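Local coordinates for putative hemin storage protein (Bordetella bronchiseptica, PDB 6AU1), which cleaves deacetylated poly-beta-1,6-N-acetylglucosamine, a polymer of bacterial biofilms, through its glycoside hydrolase domain, the part of the protein described here, at residues L14-D19 with Y334-F339; V61-R66 with S142-D147; D162-D167 with Y249-P254; G87-A92 with H153-L158. All coordinates share one frame; numbering follows the deposited sequence.

Contact 1 (L14-D19 with Y334-F339); sequences LDYIYD and YYPDDF. With SO4 (sulfate ion), chain C.
Phe339 drives the tip of its ring into the base of Tyr16 and the flank of Ile17, so that an aromatic residue near the end of the chain closes against one near its start. Its CG sits between the backbone N and the carbonyl carbon (chi1 42°), a crowded position that swings the ring back toward the 14-17 helical turn. There CZ is 3.5 Å from Tyr16 CB and also 3.5 Å from Ile17 CG1; the side chain of Ile17 runs at about a right angle to that of Phe339.

Tyr16 reaches the other way. With CG beside the backbone N (chi1 -77°), its ring crosses in front of the 336-338 backbone and meets it with an edge: CD2 lies 3.4 Å from Asp337 O, near the ring plane, and CE2 lies 4.1 Å from Asp338 CA. The hydroxyl ends against Pro336, with OH 3.7 Å from CG of that proline, whose preceding peptide bond is cis. The contact is therefore one of shape more than polarity. A single water joins the phenols, 3.2 Å from Tyr16 OH and more weakly 3.1 Å from Tyr335 OH.

Behind this surface the loop is braced from within, since Tyr334 OH donates to Asp337 OD1 at 2.6 Å, an oxygen that also pairs with Arg35 of helix 22-39. Both segments leave the C-terminal ends of neighbouring parallel strands of a TIM barrel, 8-12 and 332-335, where its first and last strands meet; strand 297-305 borders the contact through Arg304, and Phe339 packs on helix 22-39.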
# COMPACT_ATOMS: atom_id res chain seq x y z
N LEU A 14 -4.78 9.35 -7.92
CA LEU A 14 -4.49 10.36 -8.94
C LEU A 14 -5.07 9.92 -10.29
O LEU A 14 -5.27 10.75 -11.18
CB LEU A 14 -2.99 10.60 -9.08
CG LEU A 14 -2.52 11.97 -8.59
CD1 LEU A 14 -3.01 12.19 -7.20
CD2 LEU A 14 -1.01 12.13 -8.65
N ASP A 15 -5.31 8.62 -10.45
CA ASP A 15 -5.99 8.13 -11.66
C ASP A 15 -7.39 8.74 -11.79
O ASP A 15 -7.92 8.82 -12.89
CB ASP A 15 -6.09 6.59 -11.66
CG ASP A 15 -4.73 5.91 -11.77
OD1 ASP A 15 -3.79 6.51 -12.33
OD2 ASP A 15 -4.61 4.76 -11.30
N TYR A 16 -7.98 9.16 -10.67
CA TYR A 16 -9.30 9.80 -10.70
C TYR A 16 -9.20 11.29 -11.04
O TYR A 16 -10.16 11.89 -11.53
CB TYR A 16 -10.03 9.67 -9.36
CG TYR A 16 -10.67 8.33 -9.01
CD1 TYR A 16 -10.40 7.17 -9.73
CD2 TYR A 16 -11.55 8.24 -7.93
CE1 TYR A 16 -10.99 5.96 -9.38
CE2 TYR A 16 -12.16 7.03 -7.58
CZ TYR A 16 -11.87 5.90 -8.30
OH TYR A 16 -12.47 4.71 -7.94
N ILE A 17 -8.05 11.89 -10.74
CA ILE A 17 -7.82 13.32 -11.00
C ILE A 17 -7.40 13.55 -12.44
O ILE A 17 -7.88 14.49 -13.10
CB ILE A 17 -6.73 13.89 -10.06
CG1 ILE A 17 -7.12 13.68 -8.59
CG2 ILE A 17 -6.44 15.37 -10.40
CD1 ILE A 17 -6.05 14.08 -7.60
N TYR A 18 -6.49 12.71 -12.92
CA TYR A 18 -5.92 12.86 -14.27
C TYR A 18 -6.98 13.02 -15.35
O TYR A 18 -7.99 12.31 -15.35
CB TYR A 18 -5.04 11.64 -14.62
CG TYR A 18 -4.57 11.72 -16.06
CD1 TYR A 18 -3.55 12.57 -16.42
CD2 TYR A 18 -5.20 10.98 -17.06
CE1 TYR A 18 -3.13 12.68 -17.74
CE2 TYR A 18 -4.78 11.08 -18.39
CZ TYR A 18 -3.75 11.93 -18.72
OH TYR A 18 -3.33 12.05 -20.03
N ASP A 19 -6.74 13.95 -16.28
CA ASP A 19 -7.56 14.04 -17.49
C ASP A 19 -6.71 14.64 -18.60
O ASP A 19 -5.92 15.56 -18.36
CB ASP A 19 -8.82 14.89 -17.25
CG ASP A 19 -9.88 14.69 -18.32
OD1 ASP A 19 -9.69 15.18 -19.45
OD2 ASP A 19 -10.90 14.03 -18.05
N TYR A 334 -10.69 5.31 4.72
CA TYR A 334 -11.33 4.61 3.62
C TYR A 334 -10.60 4.86 2.30
O TYR A 334 -9.86 5.84 2.14
CB TYR A 334 -12.81 5.00 3.48
CG TYR A 334 -13.03 6.44 3.05
CD1 TYR A 334 -13.00 6.79 1.70
CD2 TYR A 334 -13.27 7.44 3.99
CE1 TYR A 334 -13.18 8.11 1.31
CE2 TYR A 334 -13.46 8.76 3.60
CZ TYR A 334 -13.42 9.09 2.26
OH TYR A 334 -13.60 10.39 1.86
N TYR A 335 -10.83 3.93 1.38
CA TYR A 335 -10.32 3.97 0.02
C TYR A 335 -11.43 3.44 -0.88
O TYR A 335 -12.04 2.43 -0.55
CB TYR A 335 -9.05 3.10 -0.11
CG TYR A 335 -8.55 3.00 -1.53
CD1 TYR A 335 -8.17 4.13 -2.24
CD2 TYR A 335 -8.44 1.76 -2.17
CE1 TYR A 335 -7.70 4.04 -3.56
CE2 TYR A 335 -7.97 1.66 -3.48
CZ TYR A 335 -7.61 2.80 -4.17
OH TYR A 335 -7.15 2.70 -5.47
N PRO A 336 -11.72 4.12 -2.01
CA PRO A 336 -11.19 5.36 -2.57
C PRO A 336 -12.12 6.54 -2.32
O PRO A 336 -13.29 6.35 -1.96
CB PRO A 336 -11.14 5.04 -4.07
CG PRO A 336 -12.43 4.23 -4.26
CD PRO A 336 -12.67 3.48 -2.94
N ASP A 337 -11.62 7.75 -2.52
CA ASP A 337 -12.51 8.90 -2.52
C ASP A 337 -12.97 9.17 -3.94
O ASP A 337 -12.16 9.48 -4.83
CB ASP A 337 -11.83 10.12 -1.92
CG ASP A 337 -12.82 11.21 -1.58
OD1 ASP A 337 -13.60 11.00 -0.63
OD2 ASP A 337 -12.86 12.24 -2.29
N ASP A 338 -14.27 9.02 -4.18
CA ASP A 338 -14.84 9.31 -5.49
C ASP A 338 -15.35 10.74 -5.46
O ASP A 338 -16.56 10.98 -5.34
CB ASP A 338 -15.96 8.32 -5.83
CG ASP A 338 -16.43 8.41 -7.27
OD1 ASP A 338 -15.98 9.30 -8.02
OD2 ASP A 338 -17.29 7.58 -7.65
N PHE A 339 -14.43 11.69 -5.55
CA PHE A 339 -14.77 13.10 -5.32
C PHE A 339 -15.67 13.68 -6.40
O PHE A 339 -16.43 14.62 -6.14
CB PHE A 339 -13.49 13.94 -5.19
CG PHE A 339 -12.42 13.57 -6.18
CD1 PHE A 339 -12.39 14.16 -7.43
CD2 PHE A 339 -11.45 12.63 -5.85
CE1 PHE A 339 -11.42 13.82 -8.35
CE2 PHE A 339 -10.47 12.29 -6.78
CZ PHE A 339 -10.46 12.90 -8.02
S SO4 C . -3.47 8.75 -21.29
O1 SO4 C . -2.32 8.85 -20.40
O2 SO4 C . -4.46 7.84 -20.72
O3 SO4 C . -3.03 8.23 -22.59
O4 SO4 C . -4.09 10.06 -21.47
O HOH W 1 -9.99 3.01 -6.71

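Contact 2 (V61-R66 with S142-D147); sequences VYFPNR and SEIYED
Arg66 grips Asp147 side-on, and the same aspartate also takes the backbone N-H of that arginine. NE donates to OD2 of Asp147 at 3.0 Å in a nearly straight bond (169°) on the syn side, while NH1 reaches OD1 of Asp147 at 2.9 Å from above the carboxylate plane. Arg66 N adds a 2.7 Å bond to Asp147 OD2 from the anti side, so this one oxygen accepts from both the backbone N and NE of the arginine, whose chain bends at chi3 (-88°) to bring the guanidinium back over the helix. NH1 has a second carboxylate, Glu146 OE1 at 2.8 Å, lying in the guanidinium plane. One water accepts from Arg66 NH2 and donates to Glu146 OE1.

Glu143 lies across one face of the guanidinium, its CB 3.5 Å from Arg66 NH1, and its carboxylate is stacked with the planes 15° apart. No N-H points at it; OE1 of Glu143 is bonded instead to His67 NE2. Three acids around one arginine form a salt-bridge network. It fastens the loop between strand 43-47 and helix 75-86 to helix 135-151, the connecting helix of a beta-alpha-beta unit of the TIM barrel.

Back along the loop toward Phe63 the partners become less polar. Asn65 lays its CB against CB of Asp147 at 3.5 Å, while its amide folds the loop on itself: ND2 donates to Phe63 O and OD1 accepts from the backbone N atoms of His67 and Leu68. A second water bridges Pro64 O and Asp147 O. The buried side chains of Phe63 and Ile144 cross at about a right angle, Phe63 CZ 3.9 Å from Ile144 CG2, and Phe63 also packs on Leu148 and Ala151.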
# COMPACT_ATOMS: atom_id res chain seq x y z
N VAL A 61 4.36 6.92 -13.94
CA VAL A 61 4.09 7.50 -12.63
C VAL A 61 3.71 8.98 -12.78
O VAL A 61 3.62 9.49 -13.89
CB VAL A 61 5.29 7.37 -11.66
CG1 VAL A 61 5.50 5.90 -11.27
CG2 VAL A 61 6.56 7.94 -12.31
N TYR A 62 3.47 9.64 -11.65
CA TYR A 62 2.97 11.02 -11.70
C TYR A 62 4.00 12.03 -11.18
O TYR A 62 3.65 13.08 -10.64
CB TYR A 62 1.67 11.13 -10.89
CG TYR A 62 0.46 10.47 -11.55
CD1 TYR A 62 -0.08 10.97 -12.73
CD2 TYR A 62 -0.16 9.36 -10.97
CE1 TYR A 62 -1.18 10.38 -13.33
CE2 TYR A 62 -1.28 8.77 -11.55
CZ TYR A 62 -1.78 9.29 -12.73
OH TYR A 62 -2.89 8.71 -13.32
N PHE A 63 5.28 11.71 -11.36
CA PHE A 63 6.36 12.61 -10.96
C PHE A 63 7.57 12.35 -11.86
O PHE A 63 7.74 11.23 -12.35
CB PHE A 63 6.72 12.41 -9.47
CG PHE A 63 7.16 11.00 -9.14
CD1 PHE A 63 6.22 10.03 -8.83
CD2 PHE A 63 8.50 10.65 -9.15
CE1 PHE A 63 6.60 8.72 -8.55
CE2 PHE A 63 8.90 9.33 -8.86
CZ PHE A 63 7.94 8.37 -8.55
N PRO A 64 8.40 13.37 -12.09
CA PRO A 64 9.55 13.22 -12.99
C PRO A 64 10.61 12.33 -12.34
O PRO A 64 10.90 12.46 -11.15
CB PRO A 64 10.05 14.66 -13.19
CG PRO A 64 9.55 15.40 -11.99
CD PRO A 64 8.26 14.75 -11.57
N ASN A 65 11.18 11.42 -13.12
CA ASN A 65 12.15 10.48 -12.58
C ASN A 65 12.99 9.89 -13.71
O ASN A 65 12.66 10.08 -14.89
CB ASN A 65 11.44 9.37 -11.81
CG ASN A 65 10.72 8.43 -12.73
OD1 ASN A 65 11.25 7.37 -13.07
ND2 ASN A 65 9.54 8.83 -13.19
N ARG A 66 14.04 9.18 -13.35
CA ARG A 66 15.03 8.66 -14.29
C ARG A 66 14.61 7.43 -15.10
O ARG A 66 15.25 7.12 -16.11
CB ARG A 66 16.30 8.27 -13.54
CG ARG A 66 17.20 9.40 -13.15
CD ARG A 66 18.22 8.86 -12.16
NE ARG A 66 17.72 8.93 -10.80
CZ ARG A 66 18.48 8.76 -9.72
NH1 ARG A 66 17.94 8.87 -8.52
NH2 ARG A 66 19.77 8.47 -9.86
N SER A 142 15.35 1.99 -5.77
CA SER A 142 15.93 3.00 -4.88
C SER A 142 15.99 4.37 -5.55
O SER A 142 15.72 5.40 -4.91
CB SER A 142 17.32 2.56 -4.44
OG SER A 142 17.22 1.37 -3.67
N GLU A 143 16.33 4.39 -6.83
CA GLU A 143 16.48 5.65 -7.55
C GLU A 143 15.13 6.28 -7.86
O GLU A 143 14.99 7.50 -7.89
CB GLU A 143 17.30 5.43 -8.82
CG GLU A 143 18.80 5.25 -8.50
CD GLU A 143 19.63 4.86 -9.70
OE1 GLU A 143 19.05 4.66 -10.79
OE2 GLU A 143 20.87 4.74 -9.55
N ILE A 144 14.13 5.44 -8.09
CA ILE A 144 12.77 5.95 -8.30
C ILE A 144 12.28 6.65 -7.02
O ILE A 144 11.69 7.74 -7.09
CB ILE A 144 11.81 4.82 -8.73
CG1 ILE A 144 12.20 4.33 -10.14
CG2 ILE A 144 10.35 5.30 -8.73
CD1 ILE A 144 11.47 3.04 -10.56
N TYR A 145 12.54 6.04 -5.87
CA TYR A 145 12.18 6.66 -4.59
C TYR A 145 12.97 7.94 -4.36
O TYR A 145 12.42 8.93 -3.85
CB TYR A 145 12.38 5.68 -3.43
CG TYR A 145 11.16 4.82 -3.16
CD1 TYR A 145 10.85 3.73 -3.97
CD2 TYR A 145 10.33 5.10 -2.09
CE1 TYR A 145 9.72 2.94 -3.71
CE2 TYR A 145 9.20 4.33 -1.83
CZ TYR A 145 8.90 3.25 -2.63
OH TYR A 145 7.77 2.50 -2.35
N GLU A 146 14.25 7.95 -4.74
CA GLU A 146 15.06 9.16 -4.61
C GLU A 146 14.47 10.28 -5.46
O GLU A 146 14.37 11.44 -5.02
CB GLU A 146 16.50 8.89 -5.02
CG GLU A 146 17.40 10.11 -4.98
CD GLU A 146 18.86 9.79 -5.30
OE1 GLU A 146 19.12 8.78 -5.98
OE2 GLU A 146 19.75 10.54 -4.87
N ASP A 147 14.06 9.93 -6.68
CA ASP A 147 13.50 10.92 -7.61
C ASP A 147 12.16 11.46 -7.11
O ASP A 147 11.87 12.65 -7.26
CB ASP A 147 13.35 10.31 -9.01
CG ASP A 147 14.69 10.08 -9.71
OD1 ASP A 147 15.71 10.62 -9.23
OD2 ASP A 147 14.72 9.37 -10.74
O HOH W 2 12.65 13.96 -9.62
O HOH W 3 21.20 8.35 -7.54

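Contact 3 (D162-D167 with Y249-P254)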
# COMPACT_ATOMS: atom_id res chain seq x y z
N ASP A 162 1.57 -4.19 -3.10
CA ASP A 162 2.20 -5.03 -4.13
C ASP A 162 3.34 -5.84 -3.55
O ASP A 162 3.80 -6.80 -4.17
CB ASP A 162 2.72 -4.18 -5.30
CG ASP A 162 3.93 -3.37 -4.91
OD1 ASP A 162 3.84 -2.58 -3.95
OD2 ASP A 162 4.99 -3.52 -5.56
N ALA A 163 3.80 -5.45 -2.37
CA ALA A 163 4.91 -6.10 -1.67
C ALA A 163 4.44 -7.40 -1.00
O ALA A 163 4.22 -7.47 0.22
CB ALA A 163 5.53 -5.14 -0.66
N VAL A 164 4.27 -8.42 -1.83
CA VAL A 164 3.89 -9.75 -1.38
C VAL A 164 4.81 -10.75 -2.06
O VAL A 164 5.29 -10.49 -3.16
CB VAL A 164 2.42 -10.12 -1.71
CG1 VAL A 164 1.45 -9.30 -0.88
CG2 VAL A 164 2.13 -9.96 -3.21
N LEU A 165 5.03 -11.88 -1.40
CA LEU A 165 5.72 -13.03 -1.99
C LEU A 165 4.97 -14.29 -1.55
O LEU A 165 4.62 -14.39 -0.37
CB LEU A 165 7.18 -13.11 -1.54
CG LEU A 165 8.13 -11.99 -1.98
CD1 LEU A 165 9.44 -12.09 -1.23
CD2 LEU A 165 8.37 -12.08 -3.50
N ASP A 166 4.71 -15.23 -2.45
CA ASP A 166 4.04 -16.44 -1.97
C ASP A 166 5.05 -17.54 -1.66
O ASP A 166 6.25 -17.29 -1.64
CB ASP A 166 2.96 -16.91 -2.96
CG ASP A 166 3.51 -17.42 -4.28
OD1 ASP A 166 4.64 -17.95 -4.34
OD2 ASP A 166 2.78 -17.31 -5.29
N ASP A 167 4.57 -18.75 -1.37
CA ASP A 167 5.46 -19.79 -0.85
C ASP A 167 6.17 -20.55 -1.97
O ASP A 167 6.80 -21.57 -1.73
CB ASP A 167 4.68 -20.75 0.06
CG ASP A 167 3.45 -21.34 -0.60
OD1 ASP A 167 3.13 -20.97 -1.75
OD2 ASP A 167 2.78 -22.17 0.05
N TYR A 249 1.98 -14.95 1.88
CA TYR A 249 1.82 -13.51 1.68
C TYR A 249 3.13 -12.73 1.80
O TYR A 249 3.29 -11.70 1.15
CB TYR A 249 0.82 -12.94 2.69
CG TYR A 249 -0.63 -13.04 2.28
CD1 TYR A 249 -1.35 -14.21 2.47
CD2 TYR A 249 -1.29 -11.94 1.71
CE1 TYR A 249 -2.69 -14.30 2.11
CE2 TYR A 249 -2.63 -12.02 1.35
CZ TYR A 249 -3.32 -13.20 1.56
OH TYR A 249 -4.65 -13.30 1.20
N GLY A 250 4.04 -13.18 2.65
CA GLY A 250 5.26 -12.41 2.86
C GLY A 250 5.00 -11.15 3.66
O GLY A 250 5.74 -10.16 3.57
N GLN A 251 3.93 -11.18 4.45
CA GLN A 251 3.55 -10.08 5.34
C GLN A 251 3.16 -10.64 6.70
O GLN A 251 2.76 -11.79 6.78
CB GLN A 251 2.38 -9.28 4.77
CG GLN A 251 2.57 -8.76 3.35
CD GLN A 251 1.40 -7.91 2.91
OE1 GLN A 251 0.31 -8.00 3.47
NE2 GLN A 251 1.61 -7.09 1.89
N SER A 252 3.25 -9.82 7.74
CA SER A 252 3.05 -10.29 9.12
C SER A 252 2.64 -9.12 10.00
O SER A 252 3.26 -8.07 9.94
CB SER A 252 4.33 -10.92 9.67
OG SER A 252 4.32 -10.97 11.08
N LEU A 253 1.61 -9.29 10.83
CA LEU A 253 1.18 -8.18 11.69
C LEU A 253 2.22 -7.84 12.76
O LEU A 253 2.57 -6.67 12.91
CB LEU A 253 -0.18 -8.47 12.32
CG LEU A 253 -0.68 -7.41 13.31
CD1 LEU A 253 -0.74 -6.03 12.64
CD2 LEU A 253 -2.04 -7.81 13.85
N PRO A 254 2.74 -8.84 13.51
CA PRO A 254 3.73 -8.49 14.54
C PRO A 254 4.97 -7.79 13.98
O PRO A 254 5.46 -6.83 14.59
CB PRO A 254 4.12 -9.85 15.13
CG PRO A 254 2.99 -10.73 14.85
CD PRO A 254 2.39 -10.28 13.56
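Gln251 turns its CG beside its own backbone N (chi1 -54°) and then runs straight (chi2 -177°), which carries the amide past Val164 to the carbonyl of Ala163. NE2 of Gln251 donates to Ala163 O at 3.1 Å; the acceptor lies close to the amide plane, although the donor stands above the plane of the carbonyl. Val164 presents CG1 to the same amide, 3.5 Å from Gln251 NE2. The other half of that amide is fixed too, because its OE1 accepts from Tyr236 N, while Ala163 O takes a second donor from Arg233. The orientation of the glutamine amide is thus set from both ends.

Alongside runs a backbone bond, Leu165 N to Tyr249 O at 3.1 Å. The same carbonyl oxygen is 3.3 Å from Val164 CA, a CA-H...O contact. Gly250, where the chain leaves a helix with positive phi (73°), has no side chain to hold the two loops apart, and its CA comes within 4.9 Å of Leu165 CA. In the partner loop Ala163 is the centre of an inverse gamma turn, closed by a weak bond from Val164 N to Asp162 O.

A 1,2-ethanediol molecule, probably from the crystallisation liquor, lies about 4 Å from the side chain of Val164. The two segments lie in the connections after adjacent parallel strands, 156-159 and 230-235, the second beyond two short helices. Their pinning together belongs to the C-terminal rim of a TIM barrel, the end at which enzymes of this fold carry their active sites.

Contact 4 (G87-A92 with H153-L158); sequences GVMVYA and HFDGLL
Strands 89-92 and 156-158 run parallel with a marked twist, their short axes 48° apart and 4.2 Å at closest approach. They are neighbouring staves of the TIM barrel, joined through helix 135-151 in a beta-alpha-beta connection. Gly156 O accepts from Ala92 N at 2.8 Å, and Ala92 O in turn accepts from Leu158 N, so the bonds of Ala92 straddle Leu157.

At the entrance to the pair Asp155 extends the pattern with its side chain. OD2 takes Val90 N on its anti lone pair at 2.8 Å in an almost straight bond (168°), while Asp155 N donates back to Val90 O at 2.8 Å. The carboxylate thus stands in for a strand carbonyl, and Lys83 of helix 75-86 forms a salt bridge to the same OD2, which probably helps to hold it charged.

The two faces of the sheet differ. On that of Ala92 and Leu157, the Phe154 ring rises beneath the methyl of Ala92, which sits squarely over its centre, CB 4.0 Å from the ring centroid; Leu157 CD2 touches the methyl too, and Leu148 of helix 135-151 packs on both Ala92 and Phe154. Tyr91 belongs to the other face, where its ring also meets Tyr45 of the next strand. Gly156 lacks a side chain, which lets this ring lie across its backbone: CA of Gly156 makes a CH-pi contact 4.1 Å from the Tyr91 centroid, 17° off the ring normal.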
# COMPACT_ATOMS: atom_id res chain seq x y z
N GLY A 87 -5.20 21.54 4.51
CA GLY A 87 -4.52 21.42 5.79
C GLY A 87 -4.32 20.00 6.31
O GLY A 87 -4.29 19.78 7.52
N VAL A 88 -4.18 19.05 5.40
CA VAL A 88 -3.96 17.66 5.79
C VAL A 88 -2.51 17.27 5.57
O VAL A 88 -1.82 17.89 4.77
CB VAL A 88 -4.85 16.68 4.97
CG1 VAL A 88 -6.31 17.02 5.15
CG2 VAL A 88 -4.46 16.72 3.48
N MET A 89 -2.06 16.24 6.28
CA MET A 89 -0.78 15.61 5.97
C MET A 89 -0.92 14.80 4.68
O MET A 89 -1.99 14.30 4.37
CB MET A 89 -0.33 14.71 7.12
CG MET A 89 -0.09 15.46 8.42
SD MET A 89 1.33 16.56 8.28
CE MET A 89 2.58 15.58 9.09
N VAL A 90 0.17 14.69 3.93
CA VAL A 90 0.11 13.91 2.69
C VAL A 90 1.16 12.82 2.69
O VAL A 90 2.34 13.10 2.91
CB VAL A 90 0.29 14.80 1.43
CG1 VAL A 90 0.39 13.91 0.16
CG2 VAL A 90 -0.85 15.79 1.32
N TYR A 91 0.74 11.58 2.46
CA TYR A 91 1.69 10.47 2.30
C TYR A 91 1.80 10.13 0.83
O TYR A 91 0.79 10.08 0.14
CB TYR A 91 1.23 9.21 3.05
CG TYR A 91 1.27 9.22 4.56
CD1 TYR A 91 0.81 10.30 5.29
CD2 TYR A 91 1.71 8.09 5.25
CE1 TYR A 91 0.82 10.28 6.69
CE2 TYR A 91 1.72 8.06 6.64
CZ TYR A 91 1.28 9.15 7.35
OH TYR A 91 1.28 9.13 8.73
N ALA A 92 3.02 9.88 0.36
CA ALA A 92 3.20 9.38 -0.99
C ALA A 92 2.96 7.88 -1.00
O ALA A 92 3.63 7.14 -0.28
CB ALA A 92 4.60 9.70 -1.51
N HIS A 153 7.20 17.49 -2.09
CA HIS A 153 7.26 17.63 -0.65
C HIS A 153 6.07 16.89 -0.04
O HIS A 153 4.93 17.14 -0.41
CB HIS A 153 7.23 19.11 -0.25
CG HIS A 153 7.28 19.34 1.22
ND1 HIS A 153 6.17 19.67 1.96
CD2 HIS A 153 8.32 19.30 2.10
CE1 HIS A 153 6.51 19.81 3.23
NE2 HIS A 153 7.81 19.59 3.34
N PHE A 154 6.34 15.99 0.90
CA PHE A 154 5.27 15.22 1.52
C PHE A 154 5.69 14.78 2.92
O PHE A 154 6.84 14.96 3.30
CB PHE A 154 4.88 14.01 0.66
CG PHE A 154 6.06 13.22 0.17
CD1 PHE A 154 6.68 13.55 -1.02
CD2 PHE A 154 6.54 12.15 0.90
CE1 PHE A 154 7.77 12.83 -1.48
CE2 PHE A 154 7.63 11.43 0.45
CZ PHE A 154 8.24 11.76 -0.74
N ASP A 155 4.75 14.21 3.67
CA ASP A 155 4.93 14.00 5.10
C ASP A 155 5.21 12.55 5.48
O ASP A 155 5.70 12.27 6.57
CB ASP A 155 3.70 14.49 5.84
CG ASP A 155 3.38 15.93 5.54
OD1 ASP A 155 4.18 16.79 5.96
OD2 ASP A 155 2.36 16.19 4.86
N GLY A 156 4.87 11.64 4.59
CA GLY A 156 5.05 10.23 4.88
C GLY A 156 5.06 9.39 3.63
O GLY A 156 4.86 9.89 2.52
N LEU A 157 5.30 8.09 3.82
CA LEU A 157 5.22 7.12 2.73
C LEU A 157 4.20 6.06 3.06
O LEU A 157 4.16 5.58 4.20
CB LEU A 157 6.58 6.44 2.49
CG LEU A 157 7.75 7.22 1.92
CD1 LEU A 157 9.00 6.38 2.09
CD2 LEU A 157 7.50 7.56 0.44
N LEU A 158 3.38 5.70 2.09
CA LEU A 158 2.57 4.49 2.20
C LEU A 158 3.13 3.47 1.23
O LEU A 158 3.05 3.62 0.01
CB LEU A 158 1.09 4.75 1.91
CG LEU A 158 0.25 3.46 1.81
CD1 LEU A 158 0.18 2.70 3.16
CD2 LEU A 158 -1.15 3.73 1.24

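Overall arrangement
All four contacts serve one TIM barrel at different levels. Contact 4 is the sheet itself, a buried strand pair near the N-terminal ends of its strands. Contacts 1 and 3, also buried, each tie loops beyond the C-terminal ends of a pair of adjacent strands; their centres are about 26 Å apart, on opposite sides of the chain's centre. Contact 1 relies on aromatic packing, contact 3 on an amide and backbone bonds. Contact 2 is partly exposed and correspondingly ionic. It crosses contact 4 along the chain and holds the helix that links the two strands of that contact. Contacts 1 and 2 also touch, Asp15 OD1 lying 2.6 Å from Tyr62 OH in a probable hydrogen bond.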